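Putative PTS system, cellobiose-specific IIA component (Streptococcus mutans, PDB 3L8R) probably carries phosphoryl groups as the trimeric IIA component of a sugar phosphotransferase system, passing them from HPr toward imported cellobiose. Local coordinates at residues A[29-34]-A[90-95]; A[36-41]-A[97-102]; A[75-80]-A[85-90]; A[62-67]-A[105-110]; A[43-48]-A[111-116]. One frame throughout, in Å; residues are numbered along the deposited sequence.

Contact 1: A[29-34]-A[90-95]; sequences EIILNS and EIIMVH
I31 reaches across from helix 20-49 and meets I92 near the start of helix 91-118. The two side chains touch through their terminal methyls, with I31 CD1 3.7 Å from I92 CD1. They cross at about a right angle, and I31 CD1 also lies 4.1 Å from I92 CG1. The first torsions differ. In I31, CG1 lies beside the backbone N and anti to the carbonyl carbon (chi1 -58°), and CD1 extends on toward the other helix. In I92, CG1 is itself anti to the backbone N (chi1 -168°). Its chi2 of 66° then folds CD1 back, and this brings the methyl within range of I31. The same I31 CD1 lies 4.5 Å from H95 CD2, at an oblique angle to the imidazole ring. H95 is the predicted phosphohistidine intermediate, so this apolar methyl sits next to the probable active site. Around the pair, I30 and M93 also touch helix 53-82, at A73 and L77. The contact joins the first and third helices of the bundle, with helix 53-82 beside it; H95 packs on Q74 of the second subunit.

Contact 2: A[36-41]-A[97-102]; sequences NARSIV and QDHLMT
R38 and T102 carry the one hydrogen bond between these segments, and H99 packs beside it. R38 has the largest share of the buried surface. Its CG is anti to the backbone N (chi1 -153°) and the chain stays extended as far as NE, which carries the guanidinium across to helix 91-118. There R38 NH1 donates to T102 OG1 at 2.9 Å. The N-H...O angle is 163°, and the hydroxyl oxygen lies close to the guanidinium plane. T102 OG1 in turn donates to D98 O, 3.0 Å away. T102 N bonds to D98 O as well, from the other face of the carbonyl plane, so this oxygen is gripped twice. The hydroxyl thus relays between the arginine and the helix backbone. This is the middle of the up-down-up three-helix bundle of the lactose/cellobiose IIA family, in which helix 20-49 and helix 91-118 run parallel. The ring of H99 lies beside the aliphatic part of R38, with R38 CD 4.2 Å from H99 CE1 in an oblique approach. H99 ND1 is hydrogen-bonded to S34 OG, on the same helix as R38. R38 also forms a salt bridge through NH2 to E108 of the second subunit. D98, the predicted magnesium ligand shared by the trimer, lies close to D98 of both other subunits.

Contact 3: A[75-80]-A[85-90]; sequences TDLLQE and TEIKIE
E80 and T85 meet across the turn that follows helix 53-82. Their side chains approach at a slant. The glutamate chain bends at chi2 (-69°), which swings its carboxylate round to the threonine hydroxyl. T85 OG1 is placed as donor to E80 OE1 at 2.5 Å, so short that its exact length is doubtful. T85 CB points at the helix, and OG1 lies beside the threonine's own backbone N. That N forms a weak bond of 3.3 Å to E80 O. The linker joins two neighbouring helices of the bundle, and segment 75-80 lies in the predicted coiled coil. Further along, I87 points inward at the helix. Its CD1 is 3.7 Å from L77 O, and the side chains meet loosely, with L77 CD2 4.4 Å from I87 CD1. M18 packs against L77, E80 and I87, while L77 also touches M93 of helix 91-118 and I91 of the third subunit.

Contact 4: A[62-67]-A[105-110]; sequences EANDEL and TLREVA
Helix 53-82, whose residues 53-80 are a predicted coiled coil, faces helix 91-118 here within the three-helix bundle. R107 bridges the gap to N64 and L67. The closest approach is N64 ND2 to R107 CD, at 3.7 Å, so the amide nitrogen lies against the aliphatic part of the arginine. The two side chains come together at a slant, and the amide and guanidinium planes are 42° apart. L67 approaches from the next turn of its helix. Its CD1 is 4.3 Å from R107 NE, and it meets the guanidinium obliquely. R107 bends at chi3 (79°), which brings its guanidinium round beside the side chain of E108. There E108 CG lies over the centre of one guanidinium face, 3.6 Å above the plane. The carboxylate of E108 is also near, with R107 NH2 3.2 Å from E108 OE2. That oxygen is well out of the guanidinium plane, so the salt bridge is one of charge alone. In the bundle, L67 is the apolar member of the contact, and it is buried between the helices. It packs on A37 of helix 20-49 and on L100, T103 and M104 of helix 91-118. E108 belongs to the trimer interface as well: its OE1 pairs with R38 and H42 of the third subunit. T105 OG1 is hydrogen-bonded there to R38 and T102 of that subunit.

Contact 5: A[43-48]-A[111-116]; sequences EAFDAM and IEMLEL
M113 is the first residue of segment 111-116 to meet segment 43-48, and it does so at both ends of its side chain. Its CB is 3.6 Å from M48 CE. Its own CE lies 3.7 Å from F45 CE1, and the approach to the phenyl ring is oblique. Two bends, at chi2 and chi3 (-135° and -106°), carry the M113 methyl to the ring. F45 and M113 cross at about a right angle, as do M48 and M113. M48 bends at chi3, which turns its methyl toward the backbone of M113. L114 follows and meets the sulfur of M48. The nearest atom to M48 SD is L114 N, at 3.7 Å, and L114 CB is 3.9 Å from the same sulfur. The four side chains are all buried and the contact is apolar. Outside it, F45 also packs on L106 and A110, and M113 meets M113 of both other subunits. The two short helix segments run nearly parallel, 7° apart, with their axes 10.7 Å apart at closest approach. Parallel first and third helices, side by side, are characteristic of an up-down-up three-helix bundle, here part of a trimer.

From the N terminus, helix 20-49 supplies the first segments of contacts 1, 2 and 5 in turn, and helix 91-118 returns their partners in the same order. These three loops therefore cross one another, as expected for parallel helices. Helix 53-82 lies between them in the chain. Contact 4 ties it to helix 91-118, crossing contacts 1 and 2 but nesting inside contact 5. Contact 3 closes the short loop after helix 53-82 and is nested inside all four others. Contacts 2 and 4 touch, with centres about 7 Å apart. Contacts 3 and 5 lie on opposite sides of the chain's centre, their centres about 34 Å apart.

Contact 1: A[29-34]-A[90-95]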
# COMPACT_ATOMS: atom_id res chain seq x y z
N GLU A 29 15.79 -5.48 -7.85
CA GLU A 29 15.03 -5.66 -9.07
C GLU A 29 13.59 -5.17 -8.88
O GLU A 29 13.03 -4.45 -9.72
CB GLU A 29 15.03 -7.15 -9.42
CG GLU A 29 14.85 -7.41 -10.88
CD GLU A 29 14.80 -8.88 -11.23
OE1 GLU A 29 15.07 -9.73 -10.35
OE2 GLU A 29 14.49 -9.17 -12.40
N ILE A 30 12.99 -5.55 -7.76
CA ILE A 30 11.65 -5.14 -7.43
C ILE A 30 11.58 -3.61 -7.21
O ILE A 30 10.86 -2.92 -7.91
CB ILE A 30 11.11 -5.97 -6.23
CG1 ILE A 30 10.94 -7.46 -6.64
CG2 ILE A 30 9.80 -5.36 -5.69
CD1 ILE A 30 10.75 -8.44 -5.47
N ILE A 31 12.35 -3.07 -6.28
CA ILE A 31 12.43 -1.61 -6.11
C ILE A 31 12.72 -0.81 -7.38
O ILE A 31 12.02 0.16 -7.66
CB ILE A 31 13.52 -1.24 -5.11
CG1 ILE A 31 13.24 -1.91 -3.77
CG2 ILE A 31 13.54 0.22 -4.91
CD1 ILE A 31 14.44 -2.19 -2.94
N LEU A 32 13.74 -1.19 -8.16
CA LEU A 32 14.03 -0.40 -9.37
C LEU A 32 12.90 -0.42 -10.38
O LEU A 32 12.52 0.63 -10.90
CB LEU A 32 15.34 -0.80 -10.08
CG LEU A 32 16.54 -0.23 -9.31
CD1 LEU A 32 17.82 -1.07 -9.51
CD2 LEU A 32 16.75 1.26 -9.64
N ASN A 33 12.39 -1.62 -10.68
CA ASN A 33 11.32 -1.71 -11.66
C ASN A 33 10.00 -1.17 -11.17
O ASN A 33 9.24 -0.58 -11.94
CB ASN A 33 11.16 -3.13 -12.18
CG ASN A 33 12.33 -3.55 -13.06
OD1 ASN A 33 12.77 -2.78 -13.92
ND2 ASN A 33 12.82 -4.77 -12.86
N SER A 34 9.73 -1.30 -9.88
CA SER A 34 8.47 -0.73 -9.45
C SER A 34 8.59 0.77 -9.28
O SER A 34 7.65 1.50 -9.61
CB SER A 34 7.84 -1.49 -8.25
OG SER A 34 8.27 -0.98 -6.98
N GLU A 90 14.67 -9.42 4.88
CA GLU A 90 15.39 -8.31 5.39
C GLU A 90 14.53 -7.08 5.12
O GLU A 90 13.72 -7.10 4.17
CB GLU A 90 16.71 -8.21 4.61
CG GLU A 90 17.49 -9.49 4.57
CD GLU A 90 18.29 -9.79 5.86
OE1 GLU A 90 18.21 -9.01 6.85
OE2 GLU A 90 19.00 -10.83 5.88
N ILE A 91 14.68 -6.03 5.93
CA ILE A 91 13.94 -4.81 5.66
C ILE A 91 13.90 -4.43 4.19
O ILE A 91 12.89 -3.98 3.73
CB ILE A 91 14.43 -3.55 6.40
CG1 ILE A 91 15.96 -3.45 6.45
CG2 ILE A 91 13.77 -3.43 7.71
CD1 ILE A 91 16.63 -4.34 7.53
N ILE A 92 15.02 -4.58 3.48
CA ILE A 92 15.11 -4.21 2.10
C ILE A 92 14.04 -4.95 1.30
O ILE A 92 13.38 -4.38 0.43
CB ILE A 92 16.55 -4.38 1.50
CG1 ILE A 92 16.62 -3.69 0.15
CG2 ILE A 92 16.94 -5.85 1.24
CD1 ILE A 92 16.47 -2.15 0.20
N MET A 93 13.84 -6.21 1.64
CA MET A 93 12.78 -6.95 0.97
C MET A 93 11.39 -6.40 1.33
O MET A 93 10.56 -6.19 0.45
CB MET A 93 12.84 -8.43 1.29
CG MET A 93 11.83 -9.19 0.48
SD MET A 93 12.33 -9.34 -1.26
CE MET A 93 13.85 -10.30 -1.08
N VAL A 94 11.14 -6.18 2.62
CA VAL A 94 9.89 -5.61 3.05
C VAL A 94 9.64 -4.33 2.26
O VAL A 94 8.49 -4.04 1.82
CB VAL A 94 9.88 -5.29 4.53
CG1 VAL A 94 8.51 -4.77 4.98
CG2 VAL A 94 10.28 -6.53 5.35
N HIS A 95 10.70 -3.59 2.03
CA HIS A 95 10.57 -2.25 1.49
C HIS A 95 10.24 -2.37 0.04
O HIS A 95 9.35 -1.71 -0.42
CB HIS A 95 11.88 -1.50 1.64
CG HIS A 95 11.85 -0.12 1.06
ND1 HIS A 95 10.92 0.81 1.46
CD2 HIS A 95 12.66 0.49 0.17
CE1 HIS A 95 11.13 1.94 0.80
NE2 HIS A 95 12.18 1.77 0.00

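Contact 2: A[36-41]-A[97-102]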
# COMPACT_ATOMS: atom_id res chain seq x y z
N ASN A 36 10.35 2.70 -11.23
CA ASN A 36 10.13 3.18 -12.57
C ASN A 36 8.64 3.18 -12.92
O ASN A 36 8.12 4.16 -13.47
CB ASN A 36 10.88 2.33 -13.56
CG ASN A 36 10.94 2.96 -14.94
OD1 ASN A 36 10.94 2.27 -15.95
ND2 ASN A 36 10.99 4.27 -14.98
N ALA A 37 7.95 2.08 -12.57
CA ALA A 37 6.53 1.98 -12.92
C ALA A 37 5.80 3.04 -12.16
O ALA A 37 4.88 3.65 -12.69
CB ALA A 37 5.96 0.57 -12.62
N ARG A 38 6.23 3.33 -10.93
CA ARG A 38 5.57 4.41 -10.22
C ARG A 38 5.74 5.74 -10.88
O ARG A 38 4.81 6.54 -10.91
CB ARG A 38 5.98 4.51 -8.76
CG ARG A 38 4.87 5.14 -7.93
CD ARG A 38 5.41 5.48 -6.51
NE ARG A 38 4.35 5.66 -5.53
CZ ARG A 38 3.85 4.71 -4.75
NH1 ARG A 38 4.31 3.46 -4.76
NH2 ARG A 38 2.91 5.05 -3.91
N SER A 39 6.93 6.03 -11.41
CA SER A 39 7.08 7.34 -12.03
C SER A 39 6.25 7.38 -13.30
O SER A 39 5.76 8.44 -13.68
CB SER A 39 8.54 7.67 -12.32
OG SER A 39 9.02 6.93 -13.43
N ILE A 40 6.06 6.24 -13.94
CA ILE A 40 5.29 6.27 -15.16
C ILE A 40 3.83 6.48 -14.82
O ILE A 40 3.10 7.20 -15.56
CB ILE A 40 5.49 5.04 -16.06
CG1 ILE A 40 6.93 4.94 -16.54
CG2 ILE A 40 4.63 5.18 -17.29
CD1 ILE A 40 7.35 3.51 -16.78
N VAL A 41 3.40 5.89 -13.71
CA VAL A 41 2.02 6.10 -13.34
C VAL A 41 1.78 7.58 -13.11
O VAL A 41 0.73 8.11 -13.51
CB VAL A 41 1.60 5.29 -12.11
CG1 VAL A 41 0.21 5.75 -11.66
CG2 VAL A 41 1.61 3.81 -12.42
N GLN A 97 8.85 -5.11 -1.45
CA GLN A 97 7.48 -5.55 -1.51
C GLN A 97 6.51 -4.41 -1.28
O GLN A 97 5.45 -4.37 -1.92
CB GLN A 97 7.23 -6.68 -0.53
CG GLN A 97 8.00 -7.98 -0.85
CD GLN A 97 7.74 -9.05 0.20
OE1 GLN A 97 8.61 -9.34 1.03
NE2 GLN A 97 6.52 -9.60 0.20
N ASP A 98 6.84 -3.46 -0.41
CA ASP A 98 5.87 -2.38 -0.17
C ASP A 98 5.85 -1.50 -1.43
O ASP A 98 4.84 -0.91 -1.78
CB ASP A 98 6.25 -1.47 1.01
CG ASP A 98 6.09 -2.10 2.38
OD1 ASP A 98 5.19 -3.00 2.64
OD2 ASP A 98 6.90 -1.67 3.24
N HIS A 99 6.99 -1.38 -2.09
CA HIS A 99 7.03 -0.53 -3.26
C HIS A 99 6.24 -1.21 -4.37
O HIS A 99 5.41 -0.57 -5.02
CB HIS A 99 8.48 -0.28 -3.68
CG HIS A 99 8.73 1.13 -4.12
ND1 HIS A 99 8.24 1.63 -5.32
CD2 HIS A 99 9.36 2.15 -3.50
CE1 HIS A 99 8.57 2.91 -5.41
NE2 HIS A 99 9.26 3.25 -4.33
N LEU A 100 6.46 -2.50 -4.56
CA LEU A 100 5.65 -3.22 -5.54
C LEU A 100 4.15 -3.10 -5.25
O LEU A 100 3.41 -2.68 -6.12
CB LEU A 100 6.08 -4.70 -5.64
CG LEU A 100 5.37 -5.59 -6.67
CD1 LEU A 100 5.26 -5.03 -8.12
CD2 LEU A 100 5.94 -7.04 -6.68
N MET A 101 3.71 -3.43 -4.05
CA MET A 101 2.28 -3.53 -3.81
C MET A 101 1.63 -2.15 -3.72
O MET A 101 0.49 -1.99 -4.16
CB MET A 101 2.01 -4.38 -2.57
CG MET A 101 2.57 -5.84 -2.64
SD MET A 101 1.61 -6.99 -3.75
CE MET A 101 0.01 -7.00 -2.88
N THR A 102 2.31 -1.12 -3.23
CA THR A 102 1.66 0.18 -3.27
C THR A 102 1.63 0.73 -4.68
O THR A 102 0.70 1.45 -5.09
CB THR A 102 2.18 1.22 -2.26
OG1 THR A 102 3.51 1.68 -2.62
CG2 THR A 102 2.18 0.69 -0.82

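Contact 3: A[75-80]-A[85-90]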
# COMPACT_ATOMS: atom_id res chain seq x y z
N THR A 75 6.72 -12.92 -7.53
CA THR A 75 6.09 -14.23 -7.67
C THR A 75 7.10 -15.38 -7.55
O THR A 75 6.78 -16.44 -6.96
CB THR A 75 5.20 -14.35 -8.92
OG1 THR A 75 4.28 -13.25 -8.94
CG2 THR A 75 4.39 -15.63 -8.87
N ASP A 76 8.32 -15.17 -8.07
CA ASP A 76 9.34 -16.22 -8.06
C ASP A 76 9.75 -16.49 -6.63
O ASP A 76 9.93 -17.65 -6.24
CB ASP A 76 10.58 -15.84 -8.87
CG ASP A 76 10.32 -15.73 -10.38
OD1 ASP A 76 9.26 -16.20 -10.88
OD2 ASP A 76 11.19 -15.15 -11.07
N LEU A 77 9.89 -15.41 -5.86
CA LEU A 77 10.21 -15.52 -4.44
C LEU A 77 9.16 -16.27 -3.67
O LEU A 77 9.48 -17.23 -2.95
CB LEU A 77 10.38 -14.15 -3.83
CG LEU A 77 11.61 -13.40 -4.29
CD1 LEU A 77 11.60 -12.11 -3.53
CD2 LEU A 77 12.87 -14.21 -4.03
N LEU A 78 7.91 -15.83 -3.79
CA LEU A 78 6.79 -16.52 -3.15
C LEU A 78 6.78 -18.01 -3.52
O LEU A 78 6.71 -18.87 -2.66
CB LEU A 78 5.48 -15.87 -3.55
CG LEU A 78 4.82 -14.81 -2.69
CD1 LEU A 78 5.72 -14.15 -1.72
CD2 LEU A 78 4.12 -13.78 -3.57
N GLN A 79 6.90 -18.29 -4.82
CA GLN A 79 6.82 -19.66 -5.34
C GLN A 79 8.02 -20.51 -4.84
O GLN A 79 7.85 -21.69 -4.51
CB GLN A 79 6.71 -19.64 -6.88
CG GLN A 79 5.97 -20.82 -7.51
CD GLN A 79 4.64 -20.44 -8.21
OE1 GLN A 79 4.48 -19.35 -8.78
NE2 GLN A 79 3.69 -21.38 -8.19
N GLU A 80 9.20 -19.89 -4.78
CA GLU A 80 10.36 -20.46 -4.11
C GLU A 80 10.06 -20.76 -2.66
O GLU A 80 10.35 -21.86 -2.18
CB GLU A 80 11.57 -19.52 -4.17
CG GLU A 80 12.52 -19.74 -5.33
CD GLU A 80 13.32 -21.05 -5.25
OE1 GLU A 80 13.49 -21.62 -4.13
OE2 GLU A 80 13.78 -21.52 -6.32
N THR A 85 11.86 -23.73 0.12
CA THR A 85 13.11 -22.94 0.27
C THR A 85 12.99 -21.85 1.36
O THR A 85 12.02 -21.12 1.42
CB THR A 85 13.59 -22.28 -1.08
OG1 THR A 85 13.34 -23.16 -2.19
CG2 THR A 85 15.11 -21.94 -1.03
N GLU A 86 13.99 -21.79 2.22
CA GLU A 86 14.03 -20.84 3.32
C GLU A 86 14.51 -19.51 2.80
O GLU A 86 15.41 -19.48 1.95
CB GLU A 86 14.99 -21.33 4.41
CG GLU A 86 14.48 -22.54 5.21
CD GLU A 86 13.05 -22.36 5.70
OE1 GLU A 86 12.20 -23.24 5.41
OE2 GLU A 86 12.78 -21.32 6.35
N ILE A 87 13.92 -18.43 3.33
CA ILE A 87 14.14 -17.05 2.87
C ILE A 87 14.07 -16.11 4.05
O ILE A 87 12.98 -15.86 4.58
CB ILE A 87 13.07 -16.62 1.84
CG1 ILE A 87 13.25 -17.36 0.51
CG2 ILE A 87 13.00 -15.09 1.66
CD1 ILE A 87 12.30 -16.86 -0.56
N LYS A 88 15.22 -15.59 4.49
CA LYS A 88 15.22 -14.64 5.59
C LYS A 88 14.94 -13.30 5.03
O LYS A 88 15.71 -12.76 4.25
CB LYS A 88 16.49 -14.66 6.44
CG LYS A 88 16.65 -15.94 7.25
CD LYS A 88 15.31 -16.56 7.82
CE LYS A 88 14.91 -17.89 7.15
NZ LYS A 88 13.43 -17.98 7.00
N ILE A 89 13.81 -12.76 5.41
CA ILE A 89 13.48 -11.46 4.89
C ILE A 89 14.24 -10.39 5.65
O ILE A 89 14.48 -10.48 6.87
CB ILE A 89 11.95 -11.22 4.76
CG1 ILE A 89 11.40 -10.67 6.05
CG2 ILE A 89 11.23 -12.49 4.23
CD1 ILE A 89 10.94 -9.30 5.90
N GLU A 90 14.67 -9.42 4.88
CA GLU A 90 15.39 -8.31 5.39
C GLU A 90 14.53 -7.08 5.12
O GLU A 90 13.72 -7.10 4.17
CB GLU A 90 16.71 -8.21 4.61
CG GLU A 90 17.49 -9.49 4.57
CD GLU A 90 18.29 -9.79 5.86
OE1 GLU A 90 18.21 -9.01 6.85
OE2 GLU A 90 19.00 -10.83 5.88

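Contact 4: A[62-67]-A[105-110]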
# COMPACT_ATOMS: atom_id res chain seq x y z
N GLU A 62 2.40 1.17 -20.07
CA GLU A 62 3.84 1.03 -19.89
C GLU A 62 4.15 0.72 -18.46
O GLU A 62 5.02 -0.09 -18.19
CB GLU A 62 4.54 2.34 -20.14
CG GLU A 62 4.91 2.62 -21.50
CD GLU A 62 5.29 4.05 -21.60
OE1 GLU A 62 6.22 4.48 -20.82
OE2 GLU A 62 4.66 4.74 -22.44
N ALA A 63 3.50 1.45 -17.56
CA ALA A 63 3.68 1.25 -16.12
C ALA A 63 3.46 -0.22 -15.85
O ALA A 63 4.27 -0.87 -15.21
CB ALA A 63 2.70 2.12 -15.29
N ASN A 64 2.37 -0.74 -16.37
CA ASN A 64 2.13 -2.17 -16.31
C ASN A 64 3.27 -3.04 -16.89
O ASN A 64 3.70 -4.00 -16.22
CB ASN A 64 0.78 -2.53 -16.93
CG ASN A 64 0.13 -3.72 -16.25
OD1 ASN A 64 -0.33 -4.62 -16.91
ND2 ASN A 64 0.12 -3.74 -14.90
N ASP A 65 3.78 -2.70 -18.08
CA ASP A 65 4.90 -3.44 -18.62
C ASP A 65 6.03 -3.54 -17.62
O ASP A 65 6.62 -4.61 -17.46
CB ASP A 65 5.46 -2.81 -19.90
CG ASP A 65 4.52 -2.92 -21.07
OD1 ASP A 65 3.67 -3.87 -21.08
OD2 ASP A 65 4.63 -2.02 -21.96
N GLU A 66 6.35 -2.42 -16.97
CA GLU A 66 7.41 -2.41 -15.98
C GLU A 66 7.04 -3.11 -14.67
O GLU A 66 7.82 -3.93 -14.13
CB GLU A 66 7.86 -0.98 -15.71
CG GLU A 66 8.10 -0.24 -16.97
CD GLU A 66 9.08 -0.96 -17.92
OE1 GLU A 66 9.83 -1.89 -17.52
OE2 GLU A 66 9.09 -0.55 -19.08
N LEU A 67 5.84 -2.80 -14.18
CA LEU A 67 5.36 -3.42 -12.96
C LEU A 67 5.44 -4.92 -13.07
O LEU A 67 5.92 -5.58 -12.16
CB LEU A 67 3.94 -2.99 -12.62
CG LEU A 67 3.69 -2.05 -11.45
CD1 LEU A 67 2.27 -2.34 -10.97
CD2 LEU A 67 4.71 -2.27 -10.31
N THR A 105 -1.33 -0.87 -6.36
CA THR A 105 -2.49 -0.17 -5.87
C THR A 105 -2.59 1.20 -6.54
O THR A 105 -3.67 1.61 -6.96
CB THR A 105 -2.45 0.03 -4.35
OG1 THR A 105 -2.13 -1.20 -3.67
CG2 THR A 105 -3.78 0.55 -3.86
N LEU A 106 -1.46 1.91 -6.67
CA LEU A 106 -1.51 3.23 -7.25
C LEU A 106 -1.90 3.16 -8.74
O LEU A 106 -2.66 4.00 -9.18
CB LEU A 106 -0.21 3.99 -7.07
CG LEU A 106 -0.23 5.44 -7.55
CD1 LEU A 106 -1.05 6.33 -6.60
CD2 LEU A 106 1.14 6.00 -7.78
N ARG A 107 -1.37 2.21 -9.52
CA ARG A 107 -1.84 2.05 -10.92
C ARG A 107 -3.34 1.81 -10.95
O ARG A 107 -4.03 2.41 -11.74
CB ARG A 107 -1.17 0.89 -11.67
CG ARG A 107 -2.21 0.04 -12.40
CD ARG A 107 -1.86 -1.47 -12.72
NE ARG A 107 -1.97 -2.48 -11.65
CZ ARG A 107 -2.94 -3.42 -11.56
NH1 ARG A 107 -3.98 -3.47 -12.42
NH2 ARG A 107 -2.90 -4.32 -10.57
N GLU A 108 -3.84 0.94 -10.07
CA GLU A 108 -5.25 0.63 -9.96
C GLU A 108 -6.05 1.89 -9.76
O GLU A 108 -7.03 2.12 -10.47
CB GLU A 108 -5.52 -0.33 -8.82
CG GLU A 108 -5.16 -1.77 -9.16
CD GLU A 108 -5.35 -2.74 -8.02
OE1 GLU A 108 -6.34 -2.66 -7.26
OE2 GLU A 108 -4.53 -3.63 -7.89
N VAL A 109 -5.69 2.72 -8.80
CA VAL A 109 -6.33 4.02 -8.78
C VAL A 109 -5.61 4.79 -9.84
O VAL A 109 -4.39 4.86 -9.86
CB VAL A 109 -6.43 4.70 -7.37
CG1 VAL A 109 -5.83 3.85 -6.25
CG2 VAL A 109 -6.04 6.17 -7.37
N ALA A 110 -6.30 5.36 -10.77
CA ALA A 110 -5.52 5.90 -11.89
C ALA A 110 -6.13 5.29 -13.07
O ALA A 110 -6.62 6.01 -13.91
CB ALA A 110 -4.07 5.55 -11.84

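Contact 5: A[43-48]-A[111-116]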
# COMPACT_ATOMS: atom_id res chain seq x y z
N GLU A 43 3.43 10.07 -14.49
CA GLU A 43 3.27 10.57 -15.87
C GLU A 43 1.80 10.46 -16.29
O GLU A 43 1.19 11.47 -16.64
CB GLU A 43 4.20 9.86 -16.85
CG GLU A 43 5.68 10.03 -16.54
CD GLU A 43 6.55 9.71 -17.74
OE1 GLU A 43 7.09 8.60 -17.86
OE2 GLU A 43 6.70 10.61 -18.59
N ALA A 44 1.21 9.27 -16.17
CA ALA A 44 -0.20 9.17 -16.53
C ALA A 44 -1.04 10.19 -15.75
O ALA A 44 -1.96 10.78 -16.32
CB ALA A 44 -0.74 7.78 -16.37
N PHE A 45 -0.75 10.40 -14.45
CA PHE A 45 -1.47 11.45 -13.74
C PHE A 45 -1.20 12.85 -14.30
O PHE A 45 -2.07 13.70 -14.28
CB PHE A 45 -1.18 11.43 -12.25
CG PHE A 45 -1.92 10.37 -11.49
CD1 PHE A 45 -3.34 10.30 -11.51
CD2 PHE A 45 -1.23 9.44 -10.73
CE1 PHE A 45 -4.02 9.32 -10.80
CE2 PHE A 45 -1.91 8.47 -10.02
CZ PHE A 45 -3.31 8.41 -10.05
N ASP A 46 0.01 13.12 -14.77
CA ASP A 46 0.27 14.47 -15.26
C ASP A 46 -0.51 14.64 -16.58
O ASP A 46 -1.05 15.72 -16.85
CB ASP A 46 1.77 14.74 -15.49
CG ASP A 46 2.66 14.49 -14.25
OD1 ASP A 46 2.39 14.99 -13.13
OD2 ASP A 46 3.69 13.79 -14.43
N ALA A 47 -0.59 13.56 -17.36
CA ALA A 47 -1.21 13.56 -18.69
C ALA A 47 -2.71 13.60 -18.61
O ALA A 47 -3.35 14.16 -19.51
CB ALA A 47 -0.74 12.37 -19.56
N MET A 48 -3.27 13.00 -17.56
CA MET A 48 -4.68 13.19 -17.19
C MET A 48 -4.93 14.67 -16.94
O MET A 48 -5.89 15.26 -17.46
CB MET A 48 -5.04 12.40 -15.92
CG MET A 48 -5.66 11.04 -16.19
SD MET A 48 -5.54 9.84 -14.83
CE MET A 48 -6.41 10.71 -13.58
N ILE A 111 -6.17 3.94 -13.10
CA ILE A 111 -6.99 3.30 -14.12
C ILE A 111 -8.42 3.82 -13.89
O ILE A 111 -9.07 4.25 -14.83
CB ILE A 111 -6.95 1.79 -14.06
CG1 ILE A 111 -5.61 1.29 -14.60
CG2 ILE A 111 -8.08 1.22 -14.90
CD1 ILE A 111 -5.36 -0.25 -14.35
N GLU A 112 -8.86 3.84 -12.64
CA GLU A 112 -10.21 4.31 -12.32
C GLU A 112 -10.31 5.82 -12.54
O GLU A 112 -11.29 6.35 -13.05
CB GLU A 112 -10.59 3.95 -10.90
CG GLU A 112 -10.68 2.43 -10.63
CD GLU A 112 -11.46 1.66 -11.70
OE1 GLU A 112 -11.03 0.55 -12.06
OE2 GLU A 112 -12.49 2.16 -12.19
N MET A 113 -9.25 6.51 -12.21
CA MET A 113 -9.33 7.93 -12.19
C MET A 113 -9.32 8.49 -13.58
O MET A 113 -9.93 9.53 -13.83
CB MET A 113 -8.21 8.47 -11.35
CG MET A 113 -8.60 8.51 -9.91
SD MET A 113 -8.09 10.09 -9.24
CE MET A 113 -6.70 9.48 -8.30
N LEU A 114 -8.63 7.79 -14.46
CA LEU A 114 -8.67 8.05 -15.88
C LEU A 114 -10.11 7.89 -16.34
O LEU A 114 -10.66 8.82 -16.95
CB LEU A 114 -7.74 7.08 -16.60
CG LEU A 114 -7.91 6.64 -18.04
CD1 LEU A 114 -6.81 7.16 -18.89
CD2 LEU A 114 -7.90 5.12 -18.07
N GLU A 115 -10.76 6.77 -16.01
CA GLU A 115 -12.18 6.65 -16.30
C GLU A 115 -13.01 7.88 -15.89
O GLU A 115 -13.73 8.42 -16.71
CB GLU A 115 -12.74 5.39 -15.69
CG GLU A 115 -13.54 4.62 -16.68
CD GLU A 115 -12.81 4.46 -18.01
OE1 GLU A 115 -11.61 4.09 -18.00
OE2 GLU A 115 -13.46 4.72 -19.06
N LEU A 116 -12.89 8.31 -14.63
CA LEU A 116 -13.58 9.52 -14.09
C LEU A 116 -13.17 10.79 -14.81
O LEU A 116 -13.97 11.69 -14.97
CB LEU A 116 -13.25 9.73 -12.61
CG LEU A 116 -14.34 9.84 -11.54
CD1 LEU A 116 -13.78 10.36 -10.23
CD2 LEU A 116 -15.54 10.66 -12.01